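PDB 2PRD: pyrophosphate phosphohydrolase from Thermus thermophilus, which catalyses the magnesium-dependent hydrolysis of inorganic pyrophosphate to two phosphate ions and forms a homohexamer. Local coordinates for the interface of chains A and B and the interface of chains A and C. Coordinates in Å, arbitrary orientation; residue numbers count along the deposited sequence, not the author numbering. Chains: chain A/B/C, Pyrophosphate phosphohydrolase.

Contact 1: the interface of chains A and B. Residues chain A 77-80, 83; chain B 28, 30, 41.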
loop_
_atom_site.group_PDB
_atom_site.type_symbol
_atom_site.label_atom_id
_atom_site.label_comp_id
_atom_site.label_asym_id
_atom_site.label_seq_id
_atom_site.Cartn_x
_atom_site.Cartn_y
_atom_site.Cartn_z
ATOM N N TYR A 77 -12.245 -3.133 -4.904
ATOM C CA TYR A 77 -11.279 -2.729 -3.857
ATOM C C TYR A 77 -11.574 -3.552 -2.601
ATOM O O TYR A 77 -12.765 -3.730 -2.277
ATOM C CB TYR A 77 -11.439 -1.240 -3.527
ATOM C CG TYR A 77 -11.496 -0.259 -4.659
ATOM C CD1 TYR A 77 -10.408 -0.132 -5.531
ATOM C CD2 TYR A 77 -12.575 0.612 -4.837
ATOM C CE1 TYR A 77 -10.407 0.781 -6.575
ATOM C CE2 TYR A 77 -12.575 1.492 -5.895
ATOM C CZ TYR A 77 -11.498 1.592 -6.732
ATOM O OH TYR A 77 -11.498 2.514 -7.763
ATOM N N PRO A 78 -10.519 -4.051 -1.962
ATOM C CA PRO A 78 -10.699 -4.895 -0.757
ATOM C C PRO A 78 -11.482 -4.121 0.280
ATOM O O PRO A 78 -11.345 -2.881 0.381
ATOM C CB PRO A 78 -9.273 -5.205 -0.312
ATOM C CG PRO A 78 -8.444 -5.010 -1.572
ATOM C CD PRO A 78 -9.109 -3.826 -2.308
ATOM N N LEU A 79 -12.290 -4.836 1.037
ATOM C CA LEU A 79 -13.119 -4.218 2.093
ATOM C C LEU A 79 -12.412 -4.294 3.401
ATOM O O LEU A 79 -11.181 -4.580 3.406
ATOM C CB LEU A 79 -14.495 -4.918 2.010
ATOM C CG LEU A 79 -15.124 -4.842 0.600
ATOM C CD1 LEU A 79 -16.184 -5.900 0.392
ATOM C CD2 LEU A 79 -15.763 -3.445 0.424
ATOM N N LEU A 80 -13.073 -3.983 4.495
ATOM C CA LEU A 80 -12.392 -4.031 5.826
ATOM C C LEU A 80 -13.169 -4.929 6.752
ATOM O O LEU A 80 -14.382 -5.098 6.528
ATOM C CB LEU A 80 -12.481 -2.600 6.386
ATOM C CG LEU A 80 -11.431 -1.586 5.955
ATOM C CD1 LEU A 80 -11.810 -0.178 6.354
ATOM C CD2 LEU A 80 -10.094 -1.944 6.594
ATOM N N VAL A 83 -17.295 -4.538 8.295
ATOM C CA VAL A 83 -18.236 -3.698 7.550
ATOM C C VAL A 83 -19.287 -4.618 6.934
ATOM O O VAL A 83 -19.023 -5.809 6.729
ATOM C CB VAL A 83 -17.569 -2.825 6.474
ATOM C CG1 VAL A 83 -16.309 -2.139 6.996
ATOM C CG2 VAL A 83 -17.231 -3.619 5.256
ATOM N N ASN B 28 -14.113 3.361 -1.843
ATOM C CA ASN B 28 -15.138 2.580 -1.132
ATOM C C ASN B 28 -15.930 3.556 -0.269
ATOM O O ASN B 28 -15.471 4.093 0.742
ATOM C CB ASN B 28 -14.582 1.422 -0.332
ATOM C CG ASN B 28 -14.324 0.152 -1.086
ATOM O OD1 ASN B 28 -14.868 -0.169 -2.142
ATOM N ND2 ASN B 28 -13.518 -0.720 -0.472
ATOM N N TYR B 30 -18.180 4.203 2.307
ATOM C CA TYR B 30 -18.762 3.648 3.507
ATOM C C TYR B 30 -19.624 4.697 4.223
ATOM O O TYR B 30 -19.410 5.887 4.055
ATOM C CB TYR B 30 -17.683 3.290 4.558
ATOM C CG TYR B 30 -16.748 2.202 4.130
ATOM C CD1 TYR B 30 -17.267 0.913 3.922
ATOM C CD2 TYR B 30 -15.382 2.416 3.974
ATOM C CE1 TYR B 30 -16.414 -0.117 3.547
ATOM C CE2 TYR B 30 -14.549 1.406 3.521
ATOM C CZ TYR B 30 -15.091 0.147 3.330
ATOM O OH TYR B 30 -14.259 -0.907 2.982
ATOM N N LEU B 41 -21.300 -0.583 3.475
ATOM C CA LEU B 41 -20.768 -0.005 2.212
ATOM C C LEU B 41 -21.982 0.515 1.460
ATOM O O LEU B 41 -22.872 -0.264 1.145
ATOM C CB LEU B 41 -20.062 -1.048 1.382
ATOM C CG LEU B 41 -19.633 -0.460 0.013
ATOM C CD1 LEU B 41 -18.185 0.023 0.241
ATOM C CD2 LEU B 41 -19.761 -1.501 -1.049
HETATM O O HOH W 1 -15.020 -2.657 -3.453
HETATM O O HOH W 2 -11.796 -0.400 2.258
#
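B:Asn28 and B:Tyr30 on strand 28-33 both carry CG opposite the carbonyl carbon, with chi1 of -83° and -65°, and this sends the amide and the phenol to the A:Tyr77-A:Leu80 segment of chain A. The segment is a loop, so the contact is a strand of one subunit packed on a loop of the next. The side chains of B:Asn28 and A:Tyr77 run alongside each other in opposing senses. The amide plane stands 72° from the A:Tyr77 ring. OD1 of B:Asn28 meets that ring at its edge, in plane, 3.6 Å from CD2 of A:Tyr77. The amide nitrogen ND2 of B:Asn28 sits 3.2 Å from the backbone O of A:Pro78, but its hydrogens are aimed away from that oxygen, so the pair is not a hydrogen bond. Water carries the polar contacts instead. Water 1 joins OD1 of B:Asn28 to both the backbone N and O of A:Tyr77. Water 2 bridges ND2 of B:Asn28 to the O of A:Pro78. The two ends of the amide are thus tied to different waters, which should help fix its rotation. Beside it, CD2 of A:Leu79 packs 3.6 Å from ND2 of B:Asn28, the two side chains crossing at about a right angle. The B:Tyr30 ring is met near CE1 by both methyls of A:Val83, CG1 and CG2, each at 4.0 Å. B:Leu41, from the strand 38-44, lies at the margin near A:Leu79. The phenol OH of B:Tyr30 comes 3.6 Å from CA of A:Leu79. It shares water 2 with the B:Asn28 amide and the A:Pro78 carbonyl, and the water O lies in the B:Tyr30 ring plane, 2.6 Å from OH of B:Tyr30.

Contact 2: the interface of chains A and C. Residues chain A 47-49, 138, 141-142; chain C 131, 134, 138.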
loop_
_atom_site.group_PDB
_atom_site.type_symbol
_atom_site.label_atom_id
_atom_site.label_comp_id
_atom_site.label_asym_id
_atom_site.label_seq_id
_atom_site.Cartn_x
_atom_site.Cartn_y
_atom_site.Cartn_z
ATOM N N GLY A 47 1.238 -19.973 4.708
ATOM C CA GLY A 47 1.900 -19.957 3.407
ATOM C C GLY A 47 1.915 -18.589 2.802
ATOM O O GLY A 47 1.223 -17.739 3.365
ATOM N N ALA A 48 2.684 -18.425 1.711
ATOM C CA ALA A 48 2.707 -17.042 1.140
ATOM C C ALA A 48 1.484 -16.872 0.279
ATOM O O ALA A 48 1.576 -16.885 -0.966
ATOM C CB ALA A 48 4.028 -16.996 0.338
ATOM N N GLN A 49 0.321 -16.741 0.912
ATOM C CA GLN A 49 -0.967 -16.576 0.305
ATOM C C GLN A 49 -1.817 -15.499 0.932
ATOM O O GLN A 49 -1.538 -14.976 2.012
ATOM C CB GLN A 49 -1.823 -17.907 0.466
ATOM C CG GLN A 49 -0.989 -19.064 -0.064
ATOM C CD GLN A 49 -1.611 -20.417 0.186
ATOM O OE1 GLN A 49 -2.358 -20.932 -0.645
ATOM N NE2 GLN A 49 -1.277 -20.999 1.330
ATOM N N THR A 138 -4.841 -25.470 -1.046
ATOM C CA THR A 138 -3.473 -25.437 -0.537
ATOM C C THR A 138 -3.318 -24.620 0.726
ATOM O O THR A 138 -2.276 -24.762 1.402
ATOM C CB THR A 138 -2.528 -24.829 -1.604
ATOM O OG1 THR A 138 -3.037 -23.534 -2.002
ATOM C CG2 THR A 138 -2.436 -25.645 -2.880
ATOM N N ALA A 141 -2.671 -26.585 3.821
ATOM C CA ALA A 141 -1.628 -27.566 3.593
ATOM C C ALA A 141 -0.585 -27.533 4.683
ATOM O O ALA A 141 -0.200 -28.667 5.062
ATOM C CB ALA A 141 -1.069 -27.536 2.183
ATOM N N LEU A 142 -0.160 -26.406 5.208
ATOM C CA LEU A 142 0.830 -26.312 6.285
ATOM C C LEU A 142 0.256 -26.530 7.681
ATOM O O LEU A 142 0.949 -26.482 8.712
ATOM C CB LEU A 142 1.571 -24.959 6.191
ATOM C CG LEU A 142 2.348 -24.824 4.872
ATOM C CD1 LEU A 142 2.960 -23.495 4.635
ATOM C CD2 LEU A 142 3.499 -25.854 4.915
ATOM N N GLU C 131 7.259 -21.932 4.494
ATOM C CA GLU C 131 6.532 -21.009 3.621
ATOM C C GLU C 131 7.200 -21.014 2.258
ATOM O O GLU C 131 6.527 -21.108 1.216
ATOM C CB GLU C 131 6.457 -19.599 4.239
ATOM C CG GLU C 131 5.562 -18.656 3.404
ATOM C CD GLU C 131 5.682 -17.216 3.916
ATOM O OE1 GLU C 131 6.718 -16.947 4.533
ATOM O OE2 GLU C 131 4.740 -16.417 3.785
ATOM N N HIS C 134 6.725 -24.406 0.522
ATOM C CA HIS C 134 5.316 -24.599 0.053
ATOM C C HIS C 134 5.054 -23.712 -1.140
ATOM O O HIS C 134 4.262 -24.028 -2.040
ATOM C CB HIS C 134 4.373 -24.481 1.232
ATOM C CG HIS C 134 2.909 -24.378 0.921
ATOM N ND1 HIS C 134 2.308 -23.143 0.731
ATOM C CD2 HIS C 134 1.920 -25.246 0.752
ATOM C CE1 HIS C 134 1.032 -23.291 0.471
ATOM N NE2 HIS C 134 0.773 -24.596 0.460
ATOM N N THR C 138 3.691 -25.193 -4.992
ATOM C CA THR C 138 2.329 -24.981 -5.473
ATOM C C THR C 138 2.217 -23.884 -6.507
ATOM O O THR C 138 1.173 -23.816 -7.192
ATOM C CB THR C 138 1.406 -24.599 -4.288
ATOM O OG1 THR C 138 1.970 -23.458 -3.599
ATOM C CG2 THR C 138 1.271 -25.686 -3.238
HETATM O O HOH W 3 3.600 -20.684 0.698
#
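A:Leu142 packs on one face of the C:His134 imidazole, its CG 4.0 Å from the plane of the C:His134 ring, over the border rather than the middle. CD1 of A:Leu142 also meets CB of C:His134 at 3.8 Å. The opposite face has OG1 of C:Thr138 near its rim. That hydroxyl is held by a hydrogen bond to the backbone O of C:His134, one turn back in the helix. A:Ala141 adds its methyl group near CD2 and NE2. Farther along, A:Thr138 and C:Thr138 meet tip to tip through their CG2 methyls, 3.7 Å apart. With CG opposite the backbone N (chi1 168°), the histidine ring projects from helix 126-138 into chain A. The side-chain amide of A:Gln49 lies at the ring edge, with CD in plane, and its OE1 accepts a hydrogen bond from OG1 of A:Thr138. NE2 of C:His134 makes a weak hydrogen bond to the backbone O of A:Thr138, 3.2 Å away. Also at the ring edge, ND1 of C:His134 bonds in plane to water 3 at 2.8 Å. The bond is nearly straight, 174° at the hydrogen. That water also bonds to the backbone N of A:Ala48 and O of C:Glu131. With a leucine in place of C:His134, the A:Thr138 carbonyl would probably lose its weak cross-chain bond and water 3 would be less firmly held. C:Glu131 lays its CG against A:Gly47 and A:Ala48 at the margin. The patch and its two-fold twin help join two subunits of the hexamer.

The centres of the C-alpha atoms of contact 1 and contact 2 lie about 27 Å apart, and the contacts share no residue positions. Contact 1 sets strands 28-33 and 38-44 of one subunit against a loop of another. Contact 2 uses helix 126-138 from both subunits, the 3-10 helix 141-146 and the loop at A:Gly47-A:Gln49. The interface of contact 2 is two-fold symmetric, while that of contact 1 lacks exact two-fold symmetry. Chain A therefore holds two neighbours through separate surfaces of different kinds. Repeated in each copy, the two kinds of interface can together help build the homohexamer.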